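Local coordinates for histidine triad protein (Bacillus subtilis, PDB 1Y23) that probably binds nucleotides and hydrolyses nucleotidyl compounds, as other members of the histidine triad family do, and carries a bound zinc ion, at residues E5-C10 with Q96-Y101; L84-N89 with Y101-I106. All coordinates share one frame; numbering follows the deposited sequence.

Interaction 1: E5-C10 with Q96-Y101; sequences ENCIFC and QSVFHY. With ZN (zinc ion), chain G.
His100 ND1 binds the zinc ion at 2.1 Å, the shortest of the three metal bonds these segments make. Cys7 SG binds the zinc ion at 2.3 Å and Cys10 SG at 2.5 Å. His49 supplies the fourth ligand. The imidazole is reached at its edge by Cys7 SG, near the ring plane and 3.5 Å from His100 ND1. Its CG is anti to the backbone N (chi1 -174°), which carries the ring toward the two sulfurs. The other ring nitrogen, NE2, bonds to the carbonyl of Pro46, so both nitrogens are engaged and the ring's rotation is fixed. Cys7 is also the N-cap of helix 8-13. Its SG accepts from Cys10 N at 3.4 Å, a weak capping bond that also links the two cysteines. Beside the metal the contact is mainly apolar. Val98 CG1 lies over one face of the Phe9 ring, 4.1 Å from the ring centroid and 20° off its normal, a CH-pi contact. Val98 CG2 touches Ile8 CG2 at 3.8 Å. Phe9 CB packs against His100 ND1 at 3.6 Å. The arrangement is a CxxC zinc site with two cysteines and two histidines, here tying the N-terminal segment to the loop before strand 103-108.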
loop_
_atom_site.group_PDB
_atom_site.type_symbol
_atom_site.label_atom_id
_atom_site.label_comp_id
_atom_site.label_asym_id
_atom_site.label_seq_id
_atom_site.Cartn_x
_atom_site.Cartn_y
_atom_site.Cartn_z
ATOM N N GLU B 5 -26.012 3.130 -6.298
ATOM C CA GLU B 5 -24.613 3.500 -5.914
ATOM C C GLU B 5 -24.573 4.143 -4.534
ATOM O O GLU B 5 -24.569 5.372 -4.417
ATOM C CB GLU B 5 -24.031 4.488 -6.917
ATOM C CG GLU B 5 -22.529 4.644 -6.800
ATOM C CD GLU B 5 -21.791 3.619 -7.641
ATOM O OE1 GLU B 5 -21.864 3.721 -8.886
ATOM O OE2 GLU B 5 -21.150 2.709 -7.069
ATOM N N ASN B 6 -24.545 3.315 -3.493
ATOM C CA ASN B 6 -24.491 3.821 -2.123
ATOM C C ASN B 6 -23.035 3.954 -1.680
ATOM O O ASN B 6 -22.696 3.654 -0.534
ATOM C CB ASN B 6 -25.232 2.875 -1.171
ATOM C CG ASN B 6 -26.656 2.588 -1.621
ATOM O OD1 ASN B 6 -27.421 3.506 -1.945
ATOM N ND2 ASN B 6 -27.026 1.309 -1.631
ATOM N N CYS B 7 -22.187 4.412 -2.599
ATOM C CA CYS B 7 -20.760 4.586 -2.342
ATOM C C CYS B 7 -20.420 6.024 -1.988
ATOM O O CYS B 7 -20.599 6.927 -2.799
ATOM C CB CYS B 7 -19.947 4.176 -3.569
ATOM S SG CYS B 7 -18.171 4.451 -3.377
ATOM N N ILE B 8 -19.908 6.233 -0.781
ATOM C CA ILE B 8 -19.560 7.575 -0.337
ATOM C C ILE B 8 -18.442 8.217 -1.167
ATOM O O ILE B 8 -18.389 9.442 -1.301
ATOM C CB ILE B 8 -19.144 7.571 1.153
ATOM C CG1 ILE B 8 -19.234 8.987 1.726
ATOM C CG2 ILE B 8 -17.715 7.054 1.303
ATOM C CD1 ILE B 8 -19.050 9.046 3.228
ATOM N N PHE B 9 -17.550 7.396 -1.721
ATOM C CA PHE B 9 -16.439 7.919 -2.525
ATOM C C PHE B 9 -16.867 8.350 -3.924
ATOM O O PHE B 9 -16.291 9.275 -4.499
ATOM C CB PHE B 9 -15.308 6.893 -2.635
ATOM C CG PHE B 9 -14.547 6.688 -1.356
ATOM C CD1 PHE B 9 -14.699 7.569 -0.284
ATOM C CD2 PHE B 9 -13.660 5.621 -1.227
ATOM C CE1 PHE B 9 -13.981 7.388 0.897
ATOM C CE2 PHE B 9 -12.933 5.430 -0.049
ATOM C CZ PHE B 9 -13.092 6.316 1.018
ATOM N N CYS B 10 -17.862 7.670 -4.477
ATOM C CA CYS B 10 -18.359 8.034 -5.793
ATOM C C CYS B 10 -19.078 9.376 -5.680
ATOM O O CYS B 10 -19.043 10.186 -6.604
ATOM C CB CYS B 10 -19.310 6.953 -6.331
ATOM S SG CYS B 10 -18.477 5.601 -7.235
ATOM N N GLN B 96 -11.578 -2.803 5.420
ATOM C CA GLN B 96 -12.233 -1.984 4.404
ATOM C C GLN B 96 -13.718 -1.770 4.705
ATOM O O GLN B 96 -14.493 -2.725 4.708
ATOM C CB GLN B 96 -12.066 -2.608 3.006
ATOM C CG GLN B 96 -12.804 -1.834 1.927
ATOM C CD GLN B 96 -12.531 -2.333 0.521
ATOM O OE1 GLN B 96 -12.440 -3.541 0.271
ATOM N NE2 GLN B 96 -12.422 -1.398 -0.417
ATOM N N SER B 97 -14.109 -0.518 4.956
ATOM C CA SER B 97 -15.510 -0.178 5.262
ATOM C C SER B 97 -16.261 0.322 4.024
ATOM O O SER B 97 -17.475 0.171 3.936
ATOM C CB SER B 97 -15.588 0.904 6.344
ATOM O OG SER B 97 -15.702 2.186 5.745
ATOM N N VAL B 98 -15.552 0.944 3.086
ATOM C CA VAL B 98 -16.195 1.428 1.861
ATOM C C VAL B 98 -15.703 0.550 0.715
ATOM O O VAL B 98 -14.496 0.403 0.516
ATOM C CB VAL B 98 -15.835 2.911 1.562
ATOM C CG1 VAL B 98 -16.432 3.339 0.229
ATOM C CG2 VAL B 98 -16.350 3.813 2.674
ATOM N N PHE B 99 -16.628 -0.038 -0.039
ATOM C CA PHE B 99 -16.226 -0.909 -1.137
ATOM C C PHE B 99 -15.826 -0.216 -2.443
ATOM O O PHE B 99 -16.338 -0.534 -3.518
ATOM C CB PHE B 99 -17.298 -1.972 -1.411
ATOM C CG PHE B 99 -17.428 -3.009 -0.314
ATOM C CD1 PHE B 99 -16.328 -3.366 0.474
ATOM C CD2 PHE B 99 -18.647 -3.655 -0.094
ATOM C CE1 PHE B 99 -16.434 -4.345 1.472
ATOM C CE2 PHE B 99 -18.771 -4.638 0.901
ATOM C CZ PHE B 99 -17.657 -4.985 1.684
ATOM N N HIS B 100 -14.891 0.722 -2.330
ATOM C CA HIS B 100 -14.346 1.457 -3.473
ATOM C C HIS B 100 -12.861 1.527 -3.135
ATOM O O HIS B 100 -12.492 2.020 -2.070
ATOM C CB HIS B 100 -14.963 2.862 -3.574
ATOM C CG HIS B 100 -14.560 3.625 -4.802
ATOM N ND1 HIS B 100 -15.375 4.565 -5.398
ATOM C CD2 HIS B 100 -13.412 3.616 -5.528
ATOM C CE1 HIS B 100 -14.751 5.100 -6.432
ATOM N NE2 HIS B 100 -13.559 4.544 -6.532
ATOM N N TYR B 101 -12.017 1.011 -4.025
ATOM C CA TYR B 101 -10.574 0.987 -3.783
ATOM C C TYR B 101 -10.030 2.335 -3.342
ATOM O O TYR B 101 -10.324 3.363 -3.949
ATOM C CB TYR B 101 -9.807 0.528 -5.037
ATOM C CG TYR B 101 -8.300 0.459 -4.839
ATOM C CD1 TYR B 101 -7.694 -0.684 -4.303
ATOM C CD2 TYR B 101 -7.490 1.567 -5.116
ATOM C CE1 TYR B 101 -6.319 -0.719 -4.042
ATOM C CE2 TYR B 101 -6.120 1.548 -4.860
ATOM C CZ TYR B 101 -5.536 0.403 -4.320
ATOM O OH TYR B 101 -4.185 0.383 -4.041
HETATM ZN ZN ZN G . -17.437 4.138 -5.555
#

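Interaction 2: L84-N89 with Y101-I106; sequences LNTLNN and YHMHII
Leu87 O is gripped twice by His104. His104 N bonds to Leu87 O at 2.7 Å, nearly straight at 172°. His104 ND1 bonds to the same Leu87 O at 3.2 Å, from above the carbonyl plane. His104 CG stands beside its own backbone N (chi1 -68°), which brings both donors to one acceptor. Leu87 N returns a bond to His104 O. Asn85 and Ile106 are the other hydrogen-bonded pair.

Before strand 103-106 begins, water takes over, bridging Asn89 and His102. Water 3 accepts from Asn89 N and donates to His102 O; water 2 donates to Asn89 O and accepts from His102 N. Water 4 accepts from Asn89 ND2 and bonds to His102 NE2, while His102 ND1 bonds to His100 O. Asn88 ND2 bonds weakly to His102 O and water 2. Asn88 OD1 lies at the Tyr101 ring edge, 3.1 Å from Tyr101 CE1. Asn88 OD1 accepts from water 1 at 2.7 Å and from Asn90 ND2; water 1 also bonds to Tyr101 OH. An alanine in place of Tyr101 would probably leave water 1 without its hydroxyl partner and open a gap beside the Asn88 amide.

Strand 83-90 is one of the two outermost strands of its chain's sheet, and its far edge pairs antiparallel with the second subunit. Beside it, His102 and His104 continue the His-x-His-x-His motif begun by His100, as in dimeric HIT proteins.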
loop_
_atom_site.group_PDB
_atom_site.type_symbol
_atom_site.label_atom_id
_atom_site.label_comp_id
_atom_site.label_asym_id
_atom_site.label_seq_id
_atom_site.Cartn_x
_atom_site.Cartn_y
_atom_site.Cartn_z
ATOM N N LEU B 84 6.375 7.606 7.009
ATOM C CA LEU B 84 5.147 7.634 6.217
ATOM C C LEU B 84 4.774 6.235 5.724
ATOM O O LEU B 84 5.640 5.460 5.331
ATOM C CB LEU B 84 5.307 8.592 5.025
ATOM C CG LEU B 84 4.121 8.683 4.056
ATOM C CD1 LEU B 84 3.995 10.082 3.462
ATOM C CD2 LEU B 84 4.303 7.647 2.964
ATOM N N ASN B 85 3.486 5.903 5.764
ATOM C CA ASN B 85 3.047 4.592 5.290
ATOM C C ASN B 85 1.947 4.737 4.254
ATOM O O ASN B 85 1.301 5.782 4.158
ATOM C CB ASN B 85 2.461 3.720 6.422
ATOM C CG ASN B 85 3.247 3.791 7.718
ATOM O OD1 ASN B 85 3.039 4.692 8.529
ATOM N ND2 ASN B 85 4.141 2.831 7.926
ATOM N N THR B 86 1.756 3.684 3.466
ATOM C CA THR B 86 0.658 3.633 2.512
ATOM C C THR B 86 0.000 2.313 2.886
ATOM O O THR B 86 0.680 1.308 3.120
ATOM C CB THR B 86 1.109 3.638 0.995
ATOM O OG1 THR B 86 1.792 2.419 0.662
ATOM C CG2 THR B 86 2.008 4.835 0.708
ATOM N N LEU B 87 -1.324 2.351 2.990
ATOM C CA LEU B 87 -2.125 1.198 3.373
ATOM C C LEU B 87 -3.384 1.068 2.539
ATOM O O LEU B 87 -4.114 2.035 2.314
ATOM C CB LEU B 87 -2.530 1.302 4.844
ATOM C CG LEU B 87 -3.460 0.219 5.402
ATOM C CD1 LEU B 87 -2.740 -1.125 5.430
ATOM C CD2 LEU B 87 -3.908 0.611 6.809
ATOM N N ASN B 88 -3.637 -0.150 2.096
ATOM C CA ASN B 88 -4.802 -0.454 1.294
ATOM C C ASN B 88 -5.499 -1.631 1.976
ATOM O O ASN B 88 -4.852 -2.620 2.303
ATOM C CB ASN B 88 -4.346 -0.851 -0.105
ATOM C CG ASN B 88 -5.447 -1.472 -0.917
ATOM O OD1 ASN B 88 -5.215 -2.391 -1.700
ATOM N ND2 ASN B 88 -6.654 -0.972 -0.746
ATOM N N ASN B 89 -6.807 -1.530 2.202
ATOM C CA ASN B 89 -7.545 -2.619 2.846
ATOM C C ASN B 89 -8.566 -3.200 1.874
ATOM O O ASN B 89 -9.302 -2.462 1.222
ATOM C CB ASN B 89 -8.274 -2.123 4.101
ATOM C CG ASN B 89 -7.358 -1.390 5.064
ATOM O OD1 ASN B 89 -6.239 -1.827 5.332
ATOM N ND2 ASN B 89 -7.845 -0.274 5.611
ATOM N N TYR B 101 -12.017 1.011 -4.025
ATOM C CA TYR B 101 -10.574 0.987 -3.783
ATOM C C TYR B 101 -10.030 2.335 -3.342
ATOM O O TYR B 101 -10.324 3.363 -3.949
ATOM C CB TYR B 101 -9.807 0.528 -5.037
ATOM C CG TYR B 101 -8.300 0.459 -4.839
ATOM C CD1 TYR B 101 -7.694 -0.684 -4.303
ATOM C CD2 TYR B 101 -7.490 1.567 -5.116
ATOM C CE1 TYR B 101 -6.319 -0.719 -4.042
ATOM C CE2 TYR B 101 -6.120 1.548 -4.860
ATOM C CZ TYR B 101 -5.536 0.403 -4.320
ATOM O OH TYR B 101 -4.185 0.383 -4.041
ATOM N N HIS B 102 -9.238 2.317 -2.276
ATOM C CA HIS B 102 -8.610 3.525 -1.766
ATOM C C HIS B 102 -7.302 3.191 -1.070
ATOM O O HIS B 102 -7.161 2.135 -0.458
ATOM C CB HIS B 102 -9.538 4.293 -0.806
ATOM C CG HIS B 102 -10.135 3.454 0.284
ATOM N ND1 HIS B 102 -11.113 2.512 0.047
ATOM C CD2 HIS B 102 -9.920 3.443 1.620
ATOM C CE1 HIS B 102 -11.478 1.960 1.189
ATOM N NE2 HIS B 102 -10.769 2.508 2.163
ATOM N N MET B 103 -6.343 4.100 -1.192
ATOM C CA MET B 103 -5.035 3.940 -0.583
ATOM C C MET B 103 -4.882 5.014 0.482
ATOM O O MET B 103 -5.177 6.182 0.230
ATOM C CB MET B 103 -3.945 4.123 -1.638
ATOM C CG MET B 103 -2.529 4.041 -1.103
ATOM S SD MET B 103 -1.902 2.348 -1.058
ATOM C CE MET B 103 -0.863 2.348 -2.518
ATOM N N HIS B 104 -4.453 4.622 1.679
ATOM C CA HIS B 104 -4.228 5.586 2.751
ATOM C C HIS B 104 -2.774 6.023 2.698
ATOM O O HIS B 104 -1.873 5.187 2.588
ATOM C CB HIS B 104 -4.437 4.976 4.141
ATOM C CG HIS B 104 -5.847 4.602 4.453
ATOM N ND1 HIS B 104 -6.349 3.337 4.229
ATOM C CD2 HIS B 104 -6.851 5.308 5.024
ATOM C CE1 HIS B 104 -7.599 3.281 4.656
ATOM N NE2 HIS B 104 -7.928 4.463 5.143
ATOM N N ILE B 105 -2.550 7.326 2.772
ATOM C CA ILE B 105 -1.199 7.861 2.802
ATOM C C ILE B 105 -1.078 8.457 4.195
ATOM O O ILE B 105 -1.594 9.542 4.469
ATOM C CB ILE B 105 -0.996 8.947 1.734
ATOM C CG1 ILE B 105 -1.136 8.310 0.344
ATOM C CG2 ILE B 105 0.371 9.597 1.902
ATOM C CD1 ILE B 105 -0.827 9.244 -0.800
ATOM N N ILE B 106 -0.406 7.735 5.082
ATOM C CA ILE B 106 -0.289 8.177 6.461
ATOM C C ILE B 106 1.079 8.685 6.881
ATOM O O ILE B 106 2.036 7.925 6.991
ATOM C CB ILE B 106 -0.723 7.048 7.415
ATOM C CG1 ILE B 106 -2.126 6.556 7.021
ATOM C CG2 ILE B 106 -0.726 7.550 8.850
ATOM C CD1 ILE B 106 -2.504 5.201 7.600
HETATM O O HOH W 1 -2.931 -1.810 -3.022
HETATM O O HOH W 2 -9.345 -0.708 -0.972
HETATM O O HOH W 3 -8.011 0.866 1.896
HETATM O O HOH W 4 -10.185 1.708 4.891
#

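How the interactions relate
Interaction 2 is wholly buried near the centre of the chain. Interaction 1 lies farther out, about 15 Å away between centres, and is only partly buried. Both use the same run of chain: Tyr101 belongs to both, with the loop 96-101 feeding into strand 103-108. They also touch, Phe9 CE2 lying 3.4 Å from His102 ND1. Their chemistry differs with their place. Interaction 1 has no hydrogen bond across its segments and is held by metal and apolar contacts. Interaction 2 is held by backbone pairing and ordered water. The histidine triad motif runs through both: His100 serves the zinc, while His102 joins the water network and His104 ND1 bonds to the neighbouring strand.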